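Local coordinates for envelope glycoprotein E (Human herpesvirus 1, PDB 2GIY) that pairs with gI to bind the Fc part of host IgG and, in epithelial cells, is required as the gE/gI heterodimer for cell-to-cell spread of the virus, at residues A[71-76]-A[89-94]; A[63-68]-A[159-164]. All blocks are in the same frame, centred on the assembly; numbering follows the deposited sequence.

Contact 1 of 2, residues A[71-76]-A[89-94]; sequences YHPQLP and STWTSR
Pro73 lies over one face of the Trp91 indole, displaced toward the rim on the six-membered ring side. Its CB sits 4.1 Å from the centroid of that ring and 20° off the ring normal, a CH-pi contact. CB comes within 3.9 Å of Trp91 CZ3, and CG is 4.0 Å from Trp91 CH2, so two methylenes of the pyrrolidine share the outer end of the indole. Within 71-76 a type I turn runs from His72 to Leu75, with Leu75 N bonded to His72 O at 3.2 Å.

The polar half of the contact belongs to Thr90. Its OG1 donates to Pro73 O at 2.8 Å, meeting the carbonyl at a bent C=O...O angle of 136° and tilted somewhat out of the carbonyl plane. The hydroxyl is swung trans to the Thr90 nitrogen (chi1 -167°), which turns it toward the proline. Ser89 O approaches Pro73 CA at 4.0 Å.

Both segments are largely loop, 71-76 leading through the N-cap Leu75 into helix 76-79: Ser89 OG is hydrogen-bonded to Cys78 O, while Thr90 and Gln74 both touch Leu79. The Cys69-Cys78 disulfide closes the chain around 71-76, and Trp91 also packs on Leu52 of strand 45-54.

One proline thus serves two neighbours at once, its ring carbons meeting the indole and its carbonyl accepting the threonine's hydrogen bond. The one bond across the contact ties the threonine hydroxyl to the turn, whereas Ser89 O is buried here with no polar partner in the model.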
loop_
_atom_site.group_PDB
_atom_site.type_symbol
_atom_site.label_atom_id
_atom_site.label_comp_id
_atom_site.label_asym_id
_atom_site.label_seq_id
_atom_site.Cartn_x
_atom_site.Cartn_y
_atom_site.Cartn_z
ATOM N N TYR A 71 4.407 13.060 -6.548
ATOM C CA TYR A 71 5.779 13.188 -6.066
ATOM C C TYR A 71 6.516 14.422 -6.571
ATOM O O TYR A 71 7.510 14.837 -5.975
ATOM C CB TYR A 71 6.578 11.928 -6.411
ATOM C CG TYR A 71 5.954 10.668 -5.866
ATOM C CD1 TYR A 71 4.996 9.969 -6.595
ATOM C CD2 TYR A 71 6.284 10.201 -4.596
ATOM C CE1 TYR A 71 4.377 8.838 -6.072
ATOM C CE2 TYR A 71 5.673 9.073 -4.064
ATOM C CZ TYR A 71 4.721 8.399 -4.803
ATOM O OH TYR A 71 4.098 7.300 -4.257
ATOM N N HIS A 72 6.039 14.999 -7.671
ATOM C CA HIS A 72 6.639 16.208 -8.235
ATOM C C HIS A 72 5.537 17.057 -8.868
ATOM O O HIS A 72 5.487 17.237 -10.086
ATOM C CB HIS A 72 7.719 15.851 -9.267
ATOM C CG HIS A 72 7.325 14.764 -10.217
ATOM N ND1 HIS A 72 6.329 14.918 -11.159
ATOM C CD2 HIS A 72 7.805 13.508 -10.380
ATOM C CE1 HIS A 72 6.215 13.805 -11.863
ATOM N NE2 HIS A 72 7.100 12.934 -11.411
ATOM N N PRO A 73 4.636 17.594 -8.026
ATOM C CA PRO A 73 3.496 18.431 -8.407
ATOM C C PRO A 73 3.849 19.756 -9.073
ATOM O O PRO A 73 2.959 20.493 -9.497
ATOM C CB PRO A 73 2.762 18.630 -7.080
ATOM C CG PRO A 73 3.879 18.642 -6.088
ATOM C CD PRO A 73 4.735 17.491 -6.557
ATOM N N GLN A 74 5.141 20.055 -9.167
ATOM C CA GLN A 74 5.590 21.301 -9.780
ATOM C C GLN A 74 6.100 21.119 -11.207
ATOM O O GLN A 74 6.547 22.080 -11.832
ATOM C CB GLN A 74 6.685 21.942 -8.923
ATOM C CG GLN A 74 6.222 22.413 -7.551
ATOM C CD GLN A 74 5.512 23.752 -7.599
ATOM O OE1 GLN A 74 6.108 24.760 -6.966
ATOM N NE2 GLN A 74 4.445 23.885 -8.198
ATOM N N LEU A 75 6.057 19.895 -11.724
ATOM C CA LEU A 75 6.503 19.670 -13.098
ATOM C C LEU A 75 5.446 20.261 -14.019
ATOM O O LEU A 75 4.262 20.245 -13.694
ATOM C CB LEU A 75 6.664 18.180 -13.397
ATOM C CG LEU A 75 7.901 17.474 -12.839
ATOM C CD1 LEU A 75 8.011 16.091 -13.466
ATOM C CD2 LEU A 75 9.150 18.286 -13.151
ATOM N N PRO A 76 5.861 20.790 -15.182
ATOM C CA PRO A 76 4.927 21.388 -16.143
ATOM C C PRO A 76 3.686 20.558 -16.445
ATOM O O PRO A 76 2.566 21.073 -16.384
ATOM C CB PRO A 76 5.793 21.586 -17.382
ATOM C CG PRO A 76 7.122 21.906 -16.793
ATOM C CD PRO A 76 7.246 20.884 -15.675
ATOM N N SER A 89 -3.545 16.231 -9.952
ATOM C CA SER A 89 -2.118 16.119 -10.259
ATOM C C SER A 89 -1.253 17.180 -9.601
ATOM O O SER A 89 -0.024 17.111 -9.658
ATOM C CB SER A 89 -1.915 16.201 -11.773
ATOM O OG SER A 89 -2.342 17.467 -12.265
ATOM N N THR A 90 -1.887 18.175 -9.001
ATOM C CA THR A 90 -1.144 19.238 -8.345
ATOM C C THR A 90 -2.092 19.940 -7.389
ATOM O O THR A 90 -3.298 19.703 -7.422
ATOM C CB THR A 90 -0.595 20.252 -9.381
ATOM O OG1 THR A 90 0.374 21.102 -8.758
ATOM C CG2 THR A 90 -1.730 21.109 -9.942
ATOM N N TRP A 91 -1.555 20.795 -6.530
ATOM C CA TRP A 91 -2.402 21.503 -5.592
ATOM C C TRP A 91 -1.735 22.763 -5.071
ATOM O O TRP A 91 -0.531 22.968 -5.238
ATOM C CB TRP A 91 -2.772 20.573 -4.423
ATOM C CG TRP A 91 -1.577 20.021 -3.695
ATOM C CD1 TRP A 91 -0.942 20.574 -2.621
ATOM C CD2 TRP A 91 -0.845 18.833 -4.025
ATOM N NE1 TRP A 91 0.142 19.806 -2.260
ATOM C CE2 TRP A 91 0.223 18.730 -3.106
ATOM C CE3 TRP A 91 -0.990 17.844 -5.008
ATOM C CZ2 TRP A 91 1.149 17.676 -3.142
ATOM C CZ3 TRP A 91 -0.068 16.795 -5.044
ATOM C CH2 TRP A 91 0.985 16.722 -4.115
ATOM N N THR A 92 -2.540 23.619 -4.463
ATOM C CA THR A 92 -2.053 24.854 -3.879
ATOM C C THR A 92 -2.420 24.762 -2.403
ATOM O O THR A 92 -1.579 24.424 -1.569
ATOM C CB THR A 92 -2.714 26.088 -4.538
ATOM O OG1 THR A 92 -4.138 25.930 -4.551
ATOM C CG2 THR A 92 -2.211 26.247 -5.978
ATOM N N SER A 93 -3.683 25.029 -2.089
ATOM C CA SER A 93 -4.161 24.951 -0.715
ATOM C C SER A 93 -4.250 23.489 -0.272
ATOM O O SER A 93 -4.601 22.614 -1.065
ATOM C CB SER A 93 -5.557 25.575 -0.598
ATOM O OG SER A 93 -5.539 26.954 -0.919
ATOM N N ARG A 94 -3.920 23.234 0.990
ATOM C CA ARG A 94 -4.018 21.893 1.557
ATOM C C ARG A 94 -5.191 21.951 2.529
ATOM O O ARG A 94 -5.236 22.826 3.395
ATOM C CB ARG A 94 -2.727 21.519 2.291
ATOM C CG ARG A 94 -1.538 21.331 1.364
ATOM C CD ARG A 94 -0.250 21.058 2.125
ATOM N NE ARG A 94 0.153 22.195 2.947
ATOM C CZ ARG A 94 1.284 22.250 3.644
ATOM N NH1 ARG A 94 2.131 21.228 3.618
ATOM N NH2 ARG A 94 1.568 23.324 4.368
#

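Contact 2 of 2, residues A[63-68]-A[159-164]; sequences MRIYES and WGHITI
Ile65 faces His161, and Glu67 faces Trp159, across backbones running in roughly opposite directions with CA atoms 8.9 Å and 9.5 Å apart, leaving the contact to side chains. Ile65 fills the gap with two branches. CD1 lies over a face of the His161 imidazole, 4.0 Å from the ring centroid in a CH-pi contact and 3.6 Å from His161 CG. The other branch, CG2, reaches 3.8 Å from Trp159 CH2, isoleucine and indole lying alongside each other and pointing opposite ways.

The indole N-H finds an acceptor at its edge. Trp159 NE1 donates to Glu67 OE2 at 3.2 Å with an N-H...O angle of 146°; the oxygen lies close to the indole plane and is met on its anti side, somewhat out of the carboxylate plane. The carboxylate stands nearly upright to the ring, their planes 78° apart. Glu67 gets there by an extended chain, CG trans to its nitrogen (chi1 179°). Its other oxygen, OE1, makes a salt bridge with Arg14 of the second subunit, which would favour a charged carboxylate.

Strand 63-66, in a small parallel sheet between strands 87-88 and 173-176, lies against strand 155-165 of the main sheet of this Ig V-like C-terminal domain of the gE ectodomain. Ile65 also packs on Leu145 of strand 144-152, and helix 67-71 covers Trp159 through Leu70 and Tyr71.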
loop_
_atom_site.group_PDB
_atom_site.type_symbol
_atom_site.label_atom_id
_atom_site.label_comp_id
_atom_site.label_asym_id
_atom_site.label_seq_id
_atom_site.Cartn_x
_atom_site.Cartn_y
_atom_site.Cartn_z
ATOM N N MET A 63 -12.680 10.937 -12.553
ATOM C CA MET A 63 -11.545 11.726 -12.102
ATOM C C MET A 63 -10.306 10.891 -12.355
ATOM O O MET A 63 -10.343 9.672 -12.226
ATOM C CB MET A 63 -11.665 12.037 -10.606
ATOM C CG MET A 63 -12.739 13.062 -10.272
ATOM S SD MET A 63 -12.370 14.658 -11.030
ATOM C CE MET A 63 -10.885 15.090 -10.161
ATOM N N ARG A 64 -9.213 11.541 -12.728
ATOM C CA ARG A 64 -7.977 10.824 -12.977
ATOM C C ARG A 64 -6.876 11.335 -12.063
ATOM O O ARG A 64 -6.582 12.528 -12.039
ATOM C CB ARG A 64 -7.577 10.969 -14.443
ATOM C CG ARG A 64 -8.664 10.471 -15.375
ATOM C CD ARG A 64 -8.158 10.200 -16.768
ATOM N NE ARG A 64 -9.234 9.693 -17.616
ATOM C CZ ARG A 64 -9.054 9.180 -18.828
ATOM N NH1 ARG A 64 -7.833 9.102 -19.340
ATOM N NH2 ARG A 64 -10.096 8.746 -19.527
ATOM N N ILE A 65 -6.286 10.421 -11.299
ATOM C CA ILE A 65 -5.214 10.758 -10.373
ATOM C C ILE A 65 -3.874 10.436 -11.032
ATOM O O ILE A 65 -3.614 9.285 -11.380
ATOM C CB ILE A 65 -5.350 9.942 -9.047
ATOM C CG1 ILE A 65 -6.675 10.284 -8.357
ATOM C CG2 ILE A 65 -4.178 10.247 -8.117
ATOM C CD1 ILE A 65 -7.044 9.353 -7.208
ATOM N N TYR A 66 -3.043 11.456 -11.227
ATOM C CA TYR A 66 -1.730 11.268 -11.833
ATOM C C TYR A 66 -0.759 10.897 -10.703
ATOM O O TYR A 66 -0.142 11.767 -10.098
ATOM C CB TYR A 66 -1.261 12.564 -12.509
ATOM C CG TYR A 66 -2.004 12.965 -13.781
ATOM C CD1 TYR A 66 -3.126 12.262 -14.227
ATOM C CD2 TYR A 66 -1.577 14.061 -14.528
ATOM C CE1 TYR A 66 -3.808 12.652 -15.401
ATOM C CE2 TYR A 66 -2.244 14.456 -15.691
ATOM C CZ TYR A 66 -3.351 13.753 -16.120
ATOM O OH TYR A 66 -3.996 14.164 -17.268
ATOM N N GLU A 67 -0.616 9.602 -10.432
ATOM C CA GLU A 67 0.250 9.153 -9.343
ATOM C C GLU A 67 1.676 9.705 -9.336
ATOM O O GLU A 67 2.148 10.175 -8.301
ATOM C CB GLU A 67 0.294 7.622 -9.298
ATOM C CG GLU A 67 1.208 7.075 -8.206
ATOM C CD GLU A 67 1.061 5.579 -8.022
ATOM O OE1 GLU A 67 0.978 4.864 -9.039
ATOM O OE2 GLU A 67 1.037 5.118 -6.861
ATOM N N SER A 68 2.364 9.647 -10.473
ATOM C CA SER A 68 3.737 10.141 -10.542
ATOM C C SER A 68 3.812 11.621 -10.195
ATOM O O SER A 68 4.795 12.081 -9.615
ATOM C CB SER A 68 4.321 9.917 -11.938
ATOM O OG SER A 68 3.612 10.661 -12.912
ATOM N N TRP A 159 0.178 6.995 0.311
ATOM C CA TRP A 159 -0.947 7.849 -0.048
ATOM C C TRP A 159 -2.152 6.996 -0.403
ATOM O O TRP A 159 -2.025 5.805 -0.713
ATOM C CB TRP A 159 -0.606 8.783 -1.222
ATOM C CG TRP A 159 -0.536 8.110 -2.567
ATOM C CD1 TRP A 159 0.544 7.475 -3.114
ATOM C CD2 TRP A 159 -1.595 8.001 -3.528
ATOM N NE1 TRP A 159 0.223 6.980 -4.359
ATOM C CE2 TRP A 159 -1.084 7.286 -4.635
ATOM C CE3 TRP A 159 -2.927 8.435 -3.560
ATOM C CZ2 TRP A 159 -1.861 6.997 -5.765
ATOM C CZ3 TRP A 159 -3.699 8.146 -4.684
ATOM C CH2 TRP A 159 -3.162 7.434 -5.769
ATOM N N GLY A 160 -3.327 7.608 -0.335
ATOM C CA GLY A 160 -4.542 6.900 -0.670
ATOM C C GLY A 160 -5.593 7.903 -1.086
ATOM O O GLY A 160 -5.433 9.104 -0.848
ATOM N N HIS A 161 -6.657 7.427 -1.721
ATOM C CA HIS A 161 -7.725 8.323 -2.139
ATOM C C HIS A 161 -9.087 7.818 -1.691
ATOM O O HIS A 161 -9.305 6.609 -1.540
ATOM C CB HIS A 161 -7.719 8.505 -3.663
ATOM C CG HIS A 161 -8.007 7.248 -4.428
ATOM N ND1 HIS A 161 -7.079 6.240 -4.586
ATOM C CD2 HIS A 161 -9.122 6.836 -5.078
ATOM C CE1 HIS A 161 -7.609 5.263 -5.301
ATOM N NE2 HIS A 161 -8.849 5.599 -5.612
ATOM N N ILE A 162 -9.995 8.762 -1.465
ATOM C CA ILE A 162 -11.354 8.456 -1.058
ATOM C C ILE A 162 -12.297 9.419 -1.761
ATOM O O ILE A 162 -12.156 10.632 -1.618
ATOM C CB ILE A 162 -11.586 8.665 0.455
ATOM C CG1 ILE A 162 -10.518 7.946 1.276
ATOM C CG2 ILE A 162 -12.971 8.141 0.836
ATOM C CD1 ILE A 162 -10.634 8.229 2.763
ATOM N N THR A 163 -13.236 8.890 -2.540
ATOM C CA THR A 163 -14.212 9.754 -3.177
ATOM C C THR A 163 -15.339 9.837 -2.160
ATOM O O THR A 163 -16.010 8.841 -1.860
ATOM C CB THR A 163 -14.745 9.169 -4.501
ATOM O OG1 THR A 163 -13.695 9.155 -5.475
ATOM C CG2 THR A 163 -15.888 10.027 -5.031
ATOM N N ILE A 164 -15.521 11.028 -1.608
ATOM C CA ILE A 164 -16.540 11.266 -0.600
ATOM C C ILE A 164 -17.615 12.134 -1.218
ATOM O O ILE A 164 -17.373 13.302 -1.524
ATOM C CB ILE A 164 -15.935 11.992 0.607
ATOM C CG1 ILE A 164 -14.752 11.182 1.142
ATOM C CG2 ILE A 164 -16.996 12.196 1.688
ATOM C CD1 ILE A 164 -14.006 11.852 2.295
#

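In the fold
Contact 1 is nested within the loop that contact 2 closes, and their centres lie about 13 Å apart. Contact 2 is a buried join between two sheets; contact 1, partly buried, ties together loops farther from the middle of the chain. They meet directly at two places: Ser89 CB packs 3.5 Å from Tyr66 CD2, and Tyr71 OH comes within 3.7 Å of Trp159 CD1. Helix 67-71 leads from one contact to the other along the chain. Both lie within the region assigned to Fc binding. The second subunit is reached by Glu67 and Trp159 of contact 2 and by Tyr71, at the start of 71-76, whose ring meets its His40.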